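Local structure of peptide synthetase, module 7 (Actinoplanes teichomyceticus, 4TX3) at residues Val265-Tyr276 / Ser434-Leu443; Tyr361-Glu370 / Leu397-Arg407. The protein probably serves as a condensation-like domain in the last module of a glycopeptide-antibiotic synthetase, recruiting the oxygenases that crosslink the carrier-bound peptide. All coordinates share one frame; numbering follows the deposited sequence.

Overall arrangement
Two helices packed on one face of a mixed sheet make up contact 1, and two neighbouring parallel strands of that sheet make up contact 2; their centres lie about 13 Å apart. The layers meet directly: Leu439 CD2 and Gln266 CA of contact 1 come within 3.5 Å of Phe401 CE2 and Leu365 CD2 of contact 2, respectively, and Leu435 CD1 lies 3.7 Å from Leu399 CD1. Both strands of contact 2 fall in sequence between the two helices of contact 1. The strand pair is the more central, about 10 Å from the centre of the chain to its own centre, against about 22 Å for the helix pair.

Contact 1: Val265-Tyr276 / Ser434-Leu443; sequences VQAALAMLLTRY and SLARRLVRVL
Leu272 is a knob that drops into a hollow on helix 434-443 lined by Leu435, Arg438, Leu439 and Val442. Its two methyls part inside: CD2 settles on the backbone of Leu439, 3.6 Å from its CA, while CD1 touches Arg438 CB and Val442 CG2. Leu272 CG, anti to the backbone N (chi1 178°), holds this fork over the hollow. Beside it the bump comes from the second helix, with Leu439 CD1 set against CA and CB of Leu269. This knobs-into-holes fit occurs where the helix axes pass 9.4 Å apart, their N-to-C directions 120° from each other, in the helical layer of a chloramphenicol acetyltransferase-like condensation fold; Leu269, Leu435 and Leu439 lean on strand 399-407. Ala268 is small enough to admit two branches at its methyl: Leu443 CD2 lies 3.7 Å from Ala268 CB, and Val442 CG1 touches both that CB and the carbonyl oxygen. At the far end Leu435 CD2 stands over one face of the Tyr276 ring, a CH-pi contact 3.8 Å from its centroid. Arg438 crosses this ring nearly at right angles, NH1 donating in its guanidinium plane to Tyr276 OH (3.1 Å, 163°) while NE is held by the carbonyl of Ile459.

Contact 2: Tyr361-Glu370 / Leu397-Arg407; sequences YQVGLQVREE and LDLAFALTERR
Gln362 O opens the pairing by accepting two backbone donors, a nearly straight bond from Leu399 N (3.0 Å, 171°) and a weak one from Asp398 N. From there the bonding is that of regular parallel strands: Gly364, Gln366 and Arg368 give their N to the carbonyls of Leu399, Phe401 and Leu403, and offer their O to the N of Phe401, Leu403 and Glu405, respectively. Leu365 CG lies anti to the backbone N (chi1 174°), which brings Leu365 CD1 to 3.7 Å from Phe401 CB. Gly364 also makes room for Leu397 CD1, 4.1 Å from its CA, where a beta carbon would collide. Past Arg368 the charged side chains take over. Glu369 and Arg407 form a salt bridge with carboxylate and guanidinium nearly coplanar (4° apart), though the modelled OE2 to NE separation is doubtfully short. Arg407 probably also offsets the closeness of Glu369 OE1 to Glu405 OE1 (3.4 Å); the other oxygen of Glu405, OE2, is bonded to His247. Glu370 OE1 accepts a weak bond from Arg407 N (3.0 Å), and its OE2 lies in a long ion pair with Arg406 NH1 (3.8 Å). Losing this carboxylate to an alanine would probably leave Arg407 N without that acceptor and take from Arg406 its long ion-pair partner, with the salt bridge to Glu417 remaining. In the sheet, strand 399-407 runs between 363-369 and 413-423, bonding the latter through Ala400 and Ala402, with Asp398 just ahead of the strand adding a bond to Ala423; Val363 and Leu365 make backbone bonds to Gly285 of strand 281-288, and helix 261-278 covers the face bearing Leu365, Phe401 and Leu403.

Contact 1: Val265-Tyr276 / Ser434-Leu443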
loop_
_atom_site.group_PDB
_atom_site.type_symbol
_atom_site.label_atom_id
_atom_site.label_comp_id
_atom_site.label_asym_id
_atom_site.label_seq_id
_atom_site.Cartn_x
_atom_site.Cartn_y
_atom_site.Cartn_z
ATOM N N VAL B 265 10.810 3.228 23.110
ATOM C CA VAL B 265 12.030 3.923 22.704
ATOM C C VAL B 265 11.949 5.389 23.133
ATOM O O VAL B 265 12.945 6.001 23.526
ATOM C CB VAL B 265 12.256 3.816 21.165
ATOM C CG1 VAL B 265 13.463 4.618 20.736
ATOM C CG2 VAL B 265 12.410 2.344 20.749
ATOM N N GLN B 266 10.751 5.955 23.077
ATOM C CA GLN B 266 10.584 7.322 23.546
ATOM C C GLN B 266 10.902 7.419 25.036
ATOM O O GLN B 266 11.529 8.383 25.485
ATOM C CB GLN B 266 9.176 7.814 23.266
ATOM C CG GLN B 266 8.963 9.231 23.681
ATOM C CD GLN B 266 7.599 9.712 23.282
ATOM O OE1 GLN B 266 6.919 9.055 22.490
ATOM N NE2 GLN B 266 7.172 10.858 23.834
ATOM N N ALA B 267 10.485 6.407 25.796
ATOM C CA ALA B 267 10.802 6.357 27.223
ATOM C C ALA B 267 12.311 6.335 27.425
ATOM O O ALA B 267 12.876 7.186 28.116
ATOM C CB ALA B 267 10.166 5.147 27.865
ATOM N N ALA B 268 12.955 5.356 26.794
ATOM C CA ALA B 268 14.388 5.155 26.924
ATOM C C ALA B 268 15.196 6.415 26.579
ATOM O O ALA B 268 16.102 6.804 27.323
ATOM C CB ALA B 268 14.820 3.984 26.042
ATOM N N LEU B 269 14.860 7.049 25.458
ATOM C CA LEU B 269 15.515 8.291 25.045
ATOM C C LEU B 269 15.329 9.410 26.083
ATOM O O LEU B 269 16.264 10.181 26.354
ATOM C CB LEU B 269 14.984 8.754 23.685
ATOM C CG LEU B 269 15.494 10.110 23.181
ATOM C CD1 LEU B 269 16.986 10.106 22.937
ATOM C CD2 LEU B 269 14.749 10.534 21.925
ATOM N N ALA B 270 14.129 9.494 26.662
ATOM C CA ALA B 270 13.860 10.504 27.678
ATOM C C ALA B 270 14.746 10.250 28.904
ATOM O O ALA B 270 15.260 11.191 29.516
ATOM C CB ALA B 270 12.363 10.521 28.067
ATOM N N MET B 271 14.933 8.981 29.264
ATOM C CA MET B 271 15.811 8.649 30.383
ATOM C C MET B 271 17.246 9.020 30.043
ATOM O O MET B 271 18.013 9.455 30.911
ATOM C CB MET B 271 15.736 7.163 30.734
ATOM C CG MET B 271 14.455 6.764 31.415
ATOM S SD MET B 271 14.310 4.968 31.470
ATOM C CE MET B 271 14.871 4.595 33.141
ATOM N N LEU B 272 17.610 8.850 28.777
ATOM C CA LEU B 272 18.964 9.158 28.354
ATOM C C LEU B 272 19.222 10.645 28.452
ATOM O O LEU B 272 20.287 11.065 28.900
ATOM C CB LEU B 272 19.220 8.663 26.934
ATOM C CG LEU B 272 20.591 8.964 26.325
ATOM C CD1 LEU B 272 21.737 8.372 27.152
ATOM C CD2 LEU B 272 20.644 8.462 24.906
ATOM N N LEU B 273 18.247 11.448 28.044
ATOM C CA LEU B 273 18.437 12.898 28.045
ATOM C C LEU B 273 18.507 13.428 29.482
ATOM O O LEU B 273 19.299 14.312 29.774
ATOM C CB LEU B 273 17.328 13.594 27.251
ATOM C CG LEU B 273 17.357 13.339 25.738
ATOM C CD1 LEU B 273 16.056 13.756 25.095
ATOM C CD2 LEU B 273 18.517 14.076 25.092
ATOM N N THR B 274 17.688 12.883 30.379
ATOM C CA THR B 274 17.780 13.256 31.781
ATOM C C THR B 274 19.181 12.926 32.289
ATOM O O THR B 274 19.806 13.723 32.965
ATOM C CB THR B 274 16.725 12.535 32.648
ATOM O OG1 THR B 274 15.415 13.008 32.307
ATOM C CG2 THR B 274 16.973 12.818 34.118
ATOM N N ARG B 275 19.672 11.752 31.921
ATOM C CA ARG B 275 21.007 11.296 32.274
ATOM C C ARG B 275 22.106 12.147 31.619
ATOM O O ARG B 275 23.197 12.264 32.139
ATOM C CB ARG B 275 21.136 9.828 31.868
ATOM C CG ARG B 275 22.309 9.115 32.461
ATOM C CD ARG B 275 22.193 8.950 33.972
ATOM N NE ARG B 275 23.267 8.079 34.448
ATOM C CZ ARG B 275 24.553 8.434 34.526
ATOM N NH1 ARG B 275 24.959 9.656 34.180
ATOM N NH2 ARG B 275 25.446 7.564 34.962
ATOM N N TYR B 276 21.816 12.722 30.460
ATOM C CA TYR B 276 22.756 13.623 29.799
ATOM C C TYR B 276 22.809 15.006 30.431
ATOM O O TYR B 276 23.730 15.794 30.129
ATOM C CB TYR B 276 22.406 13.807 28.331
ATOM C CG TYR B 276 23.393 13.154 27.385
ATOM C CD1 TYR B 276 24.334 13.907 26.701
ATOM C CD2 TYR B 276 23.367 11.794 27.166
ATOM C CE1 TYR B 276 25.220 13.319 25.831
ATOM C CE2 TYR B 276 24.256 11.194 26.317
ATOM C CZ TYR B 276 25.175 11.950 25.647
ATOM O OH TYR B 276 26.039 11.308 24.788
ATOM N N SER B 434 28.468 9.364 20.265
ATOM C CA SER B 434 28.288 9.010 21.668
ATOM C C SER B 434 26.811 8.893 22.037
ATOM O O SER B 434 26.381 7.921 22.671
ATOM C CB SER B 434 28.952 10.049 22.565
ATOM O OG SER B 434 30.318 10.169 22.257
ATOM N N LEU B 435 26.042 9.899 21.641
ATOM C CA LEU B 435 24.609 9.885 21.846
ATOM C C LEU B 435 23.975 8.658 21.245
ATOM O O LEU B 435 23.190 7.986 21.910
ATOM C CB LEU B 435 23.961 11.130 21.245
ATOM C CG LEU B 435 23.593 12.211 22.254
ATOM C CD1 LEU B 435 23.127 13.445 21.513
ATOM C CD2 LEU B 435 22.532 11.698 23.236
ATOM N N ALA B 436 24.308 8.367 19.988
ATOM C CA ALA B 436 23.735 7.209 19.306
ATOM C C ALA B 436 24.105 5.935 20.032
ATOM O O ALA B 436 23.234 5.100 20.310
ATOM C CB ALA B 436 24.183 7.148 17.859
ATOM N N ARG B 437 25.383 5.786 20.364
ATOM C CA ARG B 437 25.827 4.572 21.052
ATOM C C ARG B 437 25.229 4.443 22.463
ATOM O O ARG B 437 24.896 3.337 22.910
ATOM C CB ARG B 437 27.359 4.518 21.102
ATOM C CG ARG B 437 27.987 4.172 19.746
ATOM C CD ARG B 437 29.491 4.420 19.700
ATOM N NE ARG B 437 30.236 3.464 20.512
ATOM C CZ ARG B 437 31.369 3.749 21.151
ATOM N NH1 ARG B 437 31.886 4.975 21.085
ATOM N NH2 ARG B 437 31.978 2.808 21.868
ATOM N N ARG B 438 25.072 5.560 23.164
ATOM C CA ARG B 438 24.463 5.509 24.493
ATOM C C ARG B 438 22.976 5.133 24.420
ATOM O O ARG B 438 22.475 4.383 25.271
ATOM C CB ARG B 438 24.669 6.837 25.219
ATOM C CG ARG B 438 25.993 6.845 25.935
ATOM C CD ARG B 438 26.530 8.223 26.216
ATOM N NE ARG B 438 27.808 8.126 26.916
ATOM C CZ ARG B 438 28.681 9.124 27.035
ATOM N NH1 ARG B 438 28.422 10.312 26.496
ATOM N NH2 ARG B 438 29.819 8.938 27.693
ATOM N N LEU B 439 22.278 5.602 23.389
ATOM C CA LEU B 439 20.875 5.248 23.245
ATOM C C LEU B 439 20.750 3.742 23.050
ATOM O O LEU B 439 19.856 3.109 23.633
ATOM C CB LEU B 439 20.204 6.017 22.097
ATOM C CG LEU B 439 18.758 5.558 21.843
ATOM C CD1 LEU B 439 17.843 5.769 23.061
ATOM C CD2 LEU B 439 18.167 6.225 20.614
ATOM N N VAL B 440 21.657 3.154 22.265
ATOM C CA VAL B 440 21.668 1.692 22.101
ATOM C C VAL B 440 21.934 0.991 23.435
ATOM O O VAL B 440 21.271 0.004 23.777
ATOM C CB VAL B 440 22.719 1.234 21.055
ATOM C CG1 VAL B 440 22.803 -0.287 21.004
ATOM C CG2 VAL B 440 22.382 1.796 19.678
ATOM N N ARG B 441 22.891 1.519 24.202
ATOM C CA ARG B 441 23.205 0.945 25.508
ATOM C C ARG B 441 22.025 1.031 26.464
ATOM O O ARG B 441 21.704 0.045 27.140
ATOM C CB ARG B 441 24.436 1.619 26.109
ATOM C CG ARG B 441 25.700 1.317 25.303
ATOM C CD ARG B 441 26.874 0.843 26.163
ATOM N NE ARG B 441 26.532 -0.164 27.176
ATOM C CZ ARG B 441 26.877 -0.062 28.464
ATOM N NH1 ARG B 441 27.556 1.011 28.896
ATOM N NH2 ARG B 441 26.537 -1.020 29.329
ATOM N N VAL B 442 21.361 2.186 26.502
ATOM C CA VAL B 442 20.193 2.331 27.362
ATOM C C VAL B 442 19.135 1.327 26.959
ATOM O O VAL B 442 18.552 0.658 27.806
ATOM C CB VAL B 442 19.601 3.768 27.309
ATOM C CG1 VAL B 442 18.215 3.813 27.938
ATOM C CG2 VAL B 442 20.535 4.744 27.972
ATOM N N LEU B 443 18.902 1.206 25.660
ATOM C CA LEU B 443 17.921 0.235 25.164
ATOM C C LEU B 443 18.288 -1.217 25.524
ATOM O O LEU B 443 17.413 -2.006 25.892
ATOM C CB LEU B 443 17.742 0.385 23.654
ATOM C CG LEU B 443 16.954 1.663 23.328
ATOM C CD1 LEU B 443 17.292 2.169 21.960
ATOM C CD2 LEU B 443 15.456 1.432 23.463
#

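Contact 2: Tyr361-Glu370 / Leu397-Arg407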
loop_
_atom_site.group_PDB
_atom_site.type_symbol
_atom_site.label_atom_id
_atom_site.label_comp_id
_atom_site.label_asym_id
_atom_site.label_seq_id
_atom_site.Cartn_x
_atom_site.Cartn_y
_atom_site.Cartn_z
ATOM N N TYR B 361 9.918 21.742 20.833
ATOM C CA TYR B 361 10.902 20.671 20.985
ATOM C C TYR B 361 12.053 20.764 19.999
ATOM O O TYR B 361 11.908 21.279 18.895
ATOM C CB TYR B 361 10.242 19.284 20.881
ATOM C CG TYR B 361 9.679 18.925 19.527
ATOM C CD1 TYR B 361 8.390 19.303 19.163
ATOM C CD2 TYR B 361 10.431 18.178 18.616
ATOM C CE1 TYR B 361 7.871 18.961 17.926
ATOM C CE2 TYR B 361 9.926 17.832 17.375
ATOM C CZ TYR B 361 8.643 18.225 17.036
ATOM O OH TYR B 361 8.135 17.875 15.800
ATOM N N GLN B 362 13.202 20.248 20.425
ATOM C CA GLN B 362 14.429 20.319 19.656
ATOM C C GLN B 362 14.984 18.907 19.402
ATOM O O GLN B 362 15.953 18.724 18.646
ATOM C CB GLN B 362 15.457 21.197 20.383
ATOM C CG GLN B 362 15.027 22.651 20.584
ATOM C CD GLN B 362 14.020 22.824 21.710
ATOM O OE1 GLN B 362 14.184 22.261 22.787
ATOM N NE2 GLN B 362 12.967 23.595 21.459
ATOM N N VAL B 363 14.364 17.915 20.044
ATOM C CA VAL B 363 14.714 16.513 19.850
ATOM C C VAL B 363 13.533 15.750 19.262
ATOM O O VAL B 363 12.434 15.782 19.822
ATOM C CB VAL B 363 15.134 15.841 21.167
ATOM C CG1 VAL B 363 15.595 14.391 20.912
ATOM C CG2 VAL B 363 16.223 16.656 21.842
ATOM N N GLY B 364 13.756 15.070 18.135
ATOM C CA GLY B 364 12.697 14.328 17.478
ATOM C C GLY B 364 12.956 12.833 17.450
ATOM O O GLY B 364 14.115 12.393 17.414
ATOM N N LEU B 365 11.881 12.046 17.466
ATOM C CA LEU B 365 12.009 10.596 17.383
ATOM C C LEU B 365 11.018 9.977 16.405
ATOM O O LEU B 365 9.820 10.222 16.461
ATOM C CB LEU B 365 11.837 9.958 18.758
ATOM C CG LEU B 365 11.803 8.428 18.799
ATOM C CD1 LEU B 365 13.064 7.841 18.222
ATOM C CD2 LEU B 365 11.619 7.964 20.217
ATOM N N GLN B 366 11.551 9.165 15.504
ATOM C CA GLN B 366 10.767 8.455 14.506
ATOM C C GLN B 366 11.075 6.957 14.610
ATOM O O GLN B 366 12.219 6.551 14.476
ATOM C CB GLN B 366 11.107 8.986 13.110
ATOM C CG GLN B 366 9.928 9.244 12.212
ATOM C CD GLN B 366 9.063 10.401 12.676
ATOM O OE1 GLN B 366 9.531 11.368 13.306
ATOM N NE2 GLN B 366 7.781 10.303 12.375
ATOM N N VAL B 367 10.069 6.146 14.890
ATOM C CA VAL B 367 10.239 4.708 14.937
ATOM C C VAL B 367 9.234 4.088 14.001
ATOM O O VAL B 367 8.073 3.953 14.352
ATOM C CB VAL B 367 10.039 4.133 16.352
ATOM C CG1 VAL B 367 10.061 2.605 16.313
ATOM C CG2 VAL B 367 11.105 4.651 17.305
ATOM N N ARG B 368 9.670 3.727 12.799
ATOM C CA ARG B 368 8.745 3.211 11.791
ATOM C C ARG B 368 8.960 1.720 11.524
ATOM O O ARG B 368 10.009 1.151 11.855
ATOM C CB ARG B 368 8.894 3.990 10.481
ATOM C CG ARG B 368 10.148 3.609 9.714
ATOM C CD ARG B 368 10.236 4.265 8.350
ATOM N NE ARG B 368 11.232 3.597 7.517
ATOM C CZ ARG B 368 10.955 2.601 6.677
ATOM N NH1 ARG B 368 9.704 2.165 6.555
ATOM N NH2 ARG B 368 11.924 2.042 5.954
ATOM N N GLU B 369 7.959 1.094 10.914
ATOM C CA GLU B 369 8.075 -0.296 10.466
ATOM C C GLU B 369 8.822 -0.410 9.136
ATOM O O GLU B 369 8.960 0.580 8.417
ATOM C CB GLU B 369 6.692 -0.928 10.332
ATOM C CG GLU B 369 6.631 -2.325 10.888
ATOM C CD GLU B 369 6.537 -2.313 12.386
ATOM O OE1 GLU B 369 6.236 -1.233 12.933
ATOM O OE2 GLU B 369 6.761 -3.370 13.019
ATOM N N GLU B 370 9.315 -1.614 8.834
ATOM C CA GLU B 370 9.888 -1.953 7.527
ATOM C C GLU B 370 8.948 -1.526 6.430
ATOM O O GLU B 370 7.750 -1.442 6.675
ATOM C CB GLU B 370 10.100 -3.453 7.407
ATOM C CG GLU B 370 11.506 -3.929 7.524
ATOM C CD GLU B 370 11.539 -5.413 7.796
ATOM O OE1 GLU B 370 10.481 -5.955 8.215
ATOM O OE2 GLU B 370 12.613 -6.031 7.597
ATOM N N LEU B 397 15.611 20.762 13.545
ATOM C CA LEU B 397 15.779 20.255 14.900
ATOM C C LEU B 397 17.259 20.226 15.313
ATOM O O LEU B 397 18.160 20.263 14.466
ATOM C CB LEU B 397 15.181 18.854 15.000
ATOM C CG LEU B 397 13.669 18.711 14.836
ATOM C CD1 LEU B 397 13.299 17.259 14.637
ATOM C CD2 LEU B 397 12.938 19.271 16.033
ATOM N N ASP B 398 17.509 20.143 16.611
ATOM C CA ASP B 398 18.859 19.893 17.101
ATOM C C ASP B 398 19.251 18.436 16.862
ATOM O O ASP B 398 20.316 18.148 16.302
ATOM C CB ASP B 398 18.950 20.250 18.578
ATOM C CG ASP B 398 18.714 21.731 18.824
ATOM O OD1 ASP B 398 18.332 22.440 17.861
ATOM O OD2 ASP B 398 18.904 22.184 19.972
ATOM N N LEU B 399 18.376 17.519 17.268
ATOM C CA LEU B 399 18.597 16.093 17.054
ATOM C C LEU B 399 17.330 15.409 16.542
ATOM O O LEU B 399 16.217 15.758 16.929
ATOM C CB LEU B 399 19.071 15.416 18.347
ATOM C CG LEU B 399 20.248 16.088 19.062
ATOM C CD1 LEU B 399 20.365 15.624 20.504
ATOM C CD2 LEU B 399 21.528 15.830 18.304
ATOM N N ALA B 400 17.510 14.417 15.676
ATOM C CA ALA B 400 16.389 13.682 15.110
ATOM C C ALA B 400 16.779 12.229 14.885
ATOM O O ALA B 400 17.645 11.923 14.074
ATOM C CB ALA B 400 15.915 14.329 13.793
ATOM N N PHE B 401 16.128 11.339 15.618
ATOM C CA PHE B 401 16.372 9.915 15.500
ATOM C C PHE B 401 15.387 9.317 14.523
ATOM O O PHE B 401 14.173 9.554 14.643
ATOM C CB PHE B 401 16.232 9.222 16.855
ATOM C CG PHE B 401 17.315 9.576 17.853
ATOM C CD1 PHE B 401 17.225 10.724 18.618
ATOM C CD2 PHE B 401 18.388 8.732 18.057
ATOM C CE1 PHE B 401 18.196 11.034 19.543
ATOM C CE2 PHE B 401 19.361 9.043 18.983
ATOM C CZ PHE B 401 19.260 10.189 19.730
ATOM N N ALA B 402 15.912 8.552 13.563
ATOM C CA ALA B 402 15.091 7.786 12.625
ATOM C C ALA B 402 15.423 6.289 12.735
ATOM O O ALA B 402 16.445 5.821 12.220
ATOM C CB ALA B 402 15.298 8.282 11.206
ATOM N N LEU B 403 14.554 5.555 13.419
ATOM C CA LEU B 403 14.747 4.136 13.678
ATOM C C LEU B 403 13.722 3.301 12.941
ATOM O O LEU B 403 12.531 3.648 12.922
ATOM C CB LEU B 403 14.650 3.827 15.177
ATOM C CG LEU B 403 15.451 4.644 16.194
ATOM C CD1 LEU B 403 15.371 3.944 17.531
ATOM C CD2 LEU B 403 16.889 4.827 15.770
ATOM N N THR B 404 14.188 2.193 12.362
ATOM C CA THR B 404 13.334 1.239 11.660
ATOM C C THR B 404 13.349 -0.134 12.323
ATOM O O THR B 404 14.407 -0.734 12.473
ATOM C CB THR B 404 13.772 1.060 10.199
ATOM O OG1 THR B 404 13.685 2.313 9.520
ATOM C CG2 THR B 404 12.889 0.030 9.482
ATOM N N GLU B 405 12.171 -0.629 12.704
ATOM C CA GLU B 405 12.015 -2.002 13.186
ATOM C C GLU B 405 12.096 -3.002 12.041
ATOM O O GLU B 405 11.269 -2.952 11.133
ATOM C CB GLU B 405 10.669 -2.182 13.902
ATOM C CG GLU B 405 10.514 -1.493 15.261
ATOM C CD GLU B 405 9.321 -2.045 16.048
ATOM O OE1 GLU B 405 8.167 -1.669 15.734
ATOM O OE2 GLU B 405 9.535 -2.878 16.969
ATOM N N ARG B 406 13.080 -3.902 12.080
ATOM C CA ARG B 406 13.135 -5.032 11.148
ATOM C C ARG B 406 12.280 -6.176 11.672
ATOM O O ARG B 406 12.137 -6.346 12.881
ATOM C CB ARG B 406 14.567 -5.544 10.951
ATOM C CG ARG B 406 15.528 -4.584 10.285
ATOM C CD ARG B 406 15.013 -4.188 8.946
ATOM N NE ARG B 406 15.919 -3.277 8.268
ATOM C CZ ARG B 406 15.601 -2.622 7.157
ATOM N NH1 ARG B 406 14.395 -2.784 6.617
ATOM N NH2 ARG B 406 16.480 -1.798 6.597
ATOM N N ARG B 407 11.729 -6.974 10.761
ATOM C CA ARG B 407 11.022 -8.194 11.150
ATOM C C ARG B 407 11.372 -9.371 10.250
ATOM O O ARG B 407 11.696 -9.199 9.068
ATOM C CB ARG B 407 9.513 -7.966 11.146
ATOM C CG ARG B 407 9.091 -6.983 12.208
ATOM C CD ARG B 407 7.624 -6.657 12.137
ATOM N NE ARG B 407 7.271 -5.742 13.208
ATOM C CZ ARG B 407 7.188 -6.099 14.483
ATOM N NH1 ARG B 407 7.437 -7.359 14.839
ATOM N NH2 ARG B 407 6.857 -5.201 15.400
#